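Local coordinates for pectate lyase (PDB 3VMV), which probably cleaves polygalacturonate, the backbone of pectin, by an eliminative reaction, as a pectate lyase of polysaccharide lyase family 1, at residues Gln63-Lys69 with Ile95-Ser100. Numbering follows the deposited sequence.
With SO4 (sulfate ion), chain B.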
loop_
_atom_site.group_PDB
_atom_site.type_symbol
_atom_site.label_atom_id
_atom_site.label_comp_id
_atom_site.label_asym_id
_atom_site.label_seq_id
_atom_site.Cartn_x
_atom_site.Cartn_y
_atom_site.Cartn_z
ATOM N N GLN A 63 14.285 -1.630 17.444
ATOM C CA GLN A 63 13.921 -2.908 16.811
ATOM C C GLN A 63 14.199 -2.784 15.324
ATOM O O GLN A 63 14.464 -1.684 14.836
ATOM C CB GLN A 63 12.423 -3.213 16.999
ATOM C CG GLN A 63 12.059 -3.358 18.470
ATOM C CD GLN A 63 10.564 -3.474 18.687
ATOM O OE1 GLN A 63 9.887 -4.272 18.042
ATOM N NE2 GLN A 63 10.045 -2.662 19.588
ATOM N N SER A 64 14.111 -3.896 14.600
ATOM C CA SER A 64 14.444 -3.882 13.167
ATOM C C SER A 64 13.324 -3.318 12.285
ATOM O O SER A 64 13.463 -3.257 11.067
ATOM C CB SER A 64 14.779 -5.297 12.675
ATOM O OG SER A 64 15.972 -5.752 13.287
ATOM N N LEU A 65 12.221 -2.919 12.909
ATOM C CA LEU A 65 11.107 -2.240 12.236
ATOM C C LEU A 65 10.450 -1.338 13.263
ATOM O O LEU A 65 10.771 -1.437 14.438
ATOM C CB LEU A 65 10.107 -3.250 11.652
ATOM C CG LEU A 65 9.573 -4.376 12.530
ATOM C CD1 LEU A 65 8.544 -3.855 13.542
ATOM C CD2 LEU A 65 8.941 -5.450 11.660
ATOM N N ILE A 66 9.598 -0.418 12.808
ATOM C CA ILE A 66 8.833 0.446 13.701
ATOM C C ILE A 66 7.526 -0.281 13.953
ATOM O O ILE A 66 6.724 -0.481 13.036
ATOM C CB ILE A 66 8.580 1.813 13.021
ATOM C CG1 ILE A 66 9.920 2.507 12.724
ATOM C CG2 ILE A 66 7.695 2.686 13.922
ATOM C CD1 ILE A 66 10.773 2.792 13.961
ATOM N N ASP A 67 7.344 -0.726 15.186
ATOM C CA ASP A 67 6.316 -1.686 15.569
ATOM C C ASP A 67 5.099 -0.927 16.097
ATOM O O ASP A 67 5.004 -0.607 17.294
ATOM C CB ASP A 67 6.938 -2.589 16.654
ATOM C CG ASP A 67 6.354 -4.011 16.746
ATOM O OD1 ASP A 67 5.545 -4.428 15.939
ATOM O OD2 ASP A 67 6.750 -4.715 17.706
ATOM N N VAL A 68 4.136 -0.695 15.208
ATOM C CA VAL A 68 2.827 -0.122 15.601
ATOM C C VAL A 68 1.935 -1.251 16.086
ATOM O O VAL A 68 1.132 -1.823 15.347
ATOM C CB VAL A 68 2.188 0.713 14.467
ATOM C CG1 VAL A 68 0.896 1.382 14.980
ATOM C CG2 VAL A 68 3.187 1.753 13.964
ATOM N N LYS A 69 2.154 -1.624 17.352
ATOM C CA LYS A 69 1.584 -2.802 17.972
ATOM C C LYS A 69 1.454 -2.465 19.436
ATOM O O LYS A 69 2.305 -1.786 20.011
ATOM C CB LYS A 69 2.544 -3.996 17.826
ATOM C CG LYS A 69 1.945 -5.305 18.301
ATOM C CD LYS A 69 2.993 -6.424 18.302
ATOM C CE LYS A 69 3.338 -6.828 16.860
ATOM N NZ LYS A 69 4.059 -8.128 16.876
ATOM N N ILE A 95 14.417 1.141 7.113
ATOM C CA ILE A 95 13.586 0.570 8.190
ATOM C C ILE A 95 12.156 0.886 7.840
ATOM O O ILE A 95 11.857 2.006 7.417
ATOM C CB ILE A 95 13.959 1.101 9.619
ATOM C CG1 ILE A 95 13.149 0.339 10.662
ATOM C CG2 ILE A 95 13.819 2.624 9.704
ATOM C CD1 ILE A 95 13.666 0.526 12.110
ATOM N N GLY A 96 11.312 -0.122 7.976
ATOM C CA GLY A 96 9.906 0.006 7.652
ATOM C C GLY A 96 9.002 0.007 8.854
ATOM O O GLY A 96 9.431 -0.128 10.007
ATOM N N ILE A 97 7.731 0.254 8.575
ATOM C CA ILE A 97 6.688 0.284 9.601
ATOM C C ILE A 97 5.805 -0.936 9.516
ATOM O O ILE A 97 5.449 -1.362 8.421
ATOM C CB ILE A 97 5.793 1.533 9.371
ATOM C CG1 ILE A 97 6.654 2.791 9.512
ATOM C CG2 ILE A 97 4.654 1.557 10.406
ATOM C CD1 ILE A 97 5.912 4.124 9.076
ATOM N N ARG A 98 5.447 -1.517 10.664
ATOM C CA ARG A 98 4.497 -2.618 10.695
ATOM C C ARG A 98 3.301 -2.228 11.526
ATOM O O ARG A 98 3.448 -1.805 12.667
ATOM C CB ARG A 98 5.103 -3.932 11.211
ATOM C CG ARG A 98 4.108 -5.097 11.199
ATOM C CD ARG A 98 4.794 -6.412 11.585
ATOM N NE ARG A 98 5.273 -6.332 12.960
ATOM C CZ ARG A 98 6.119 -7.217 13.515
ATOM N NH1 ARG A 98 6.463 -7.071 14.785
ATOM N NH2 ARG A 98 6.620 -8.218 12.799
ATOM N N LEU A 99 2.118 -2.411 10.964
ATOM C CA LEU A 99 0.889 -2.206 11.731
ATOM C C LEU A 99 0.312 -3.544 12.104
ATOM O O LEU A 99 -0.024 -4.340 11.208
ATOM C CB LEU A 99 -0.119 -1.403 10.906
ATOM C CG LEU A 99 0.302 -0.054 10.285
ATOM C CD1 LEU A 99 -0.965 0.612 9.664
ATOM C CD2 LEU A 99 1.016 0.880 11.194
ATOM N N SER A 100 0.140 -3.816 13.388
ATOM C CA SER A 100 -0.349 -5.121 13.832
ATOM C C SER A 100 -1.545 -4.919 14.769
ATOM O O SER A 100 -1.427 -4.255 15.802
ATOM C CB SER A 100 0.791 -5.865 14.540
ATOM O OG SER A 100 0.303 -6.996 15.234
HETATM S S SO4 B . 9.251 -9.785 14.807
HETATM O O1 SO4 B . 10.380 -8.902 14.549
HETATM O O2 SO4 B . 8.370 -9.219 15.804
HETATM O O3 SO4 B . 8.524 -10.001 13.558
HETATM O O4 SO4 B . 9.734 -11.052 15.332
HETATM O O HOH W 1 12.335 -2.846 8.634
HETATM O O HOH W 2 3.465 -4.307 14.391
#
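Strands 66-68 and 97-100 run side by side in the same direction, their axes 4.9 Å apart at an angle of 20°, as expected of successive turns of a parallel beta-helix. Four backbone hydrogen bonds alternate between the strands: Ile-66 N to Gly-96 O (2.8 Å, 175° at the hydrogen), Arg-98 N to Ile-66 O (2.9 Å, 174°), Val-68 N to Arg-98 O (2.9 Å, a more bent 142°) and Ser-100 N to Val-68 O (3.0 Å). Before the first direct bond, a water bridges the segments, donating to Ser-64 O (2.7 Å) and accepting from Gly-96 N (3.0 Å); Ser-64 O also accepts from Gln-58.

The face carrying Asp-67 and Arg-98 is polar. Arg-98 NH1 forms a salt bridge with Asp-67 OD1 (3.0 Å, 163°) and also donates to sulfate O2 (3.0 Å); Arg-98 NH2 donates to sulfate O3 (2.7 Å) and forms a salt bridge with Glu-119. A second water accepts from Arg-98 NE (3.1 Å) and donates to Asp-67 OD1 (2.6 Å). The negative Asp-67, Glu-119 and sulfate (probably from the crystallisation liquor) probably help offset the like charge of Lys-69, whose NZ lies 3.4 Å from Arg-98 NH1. Ser-100 OG is satisfied by Asp-127.

On the other face Val-68 CB packs against Leu-99 CD2 (3.5 Å), and Val-68 CG2 meets Ile-97 CG2 at 3.9 Å. Ile-66 and Val-68 also touch Ile-31 and Ile-35 of helix 28-40, while strand 123-126 continues the sheet beyond Ile-97 and Leu-99 through backbone bonds to Glu-124 and Thr-126, and to Ala-122 just before it.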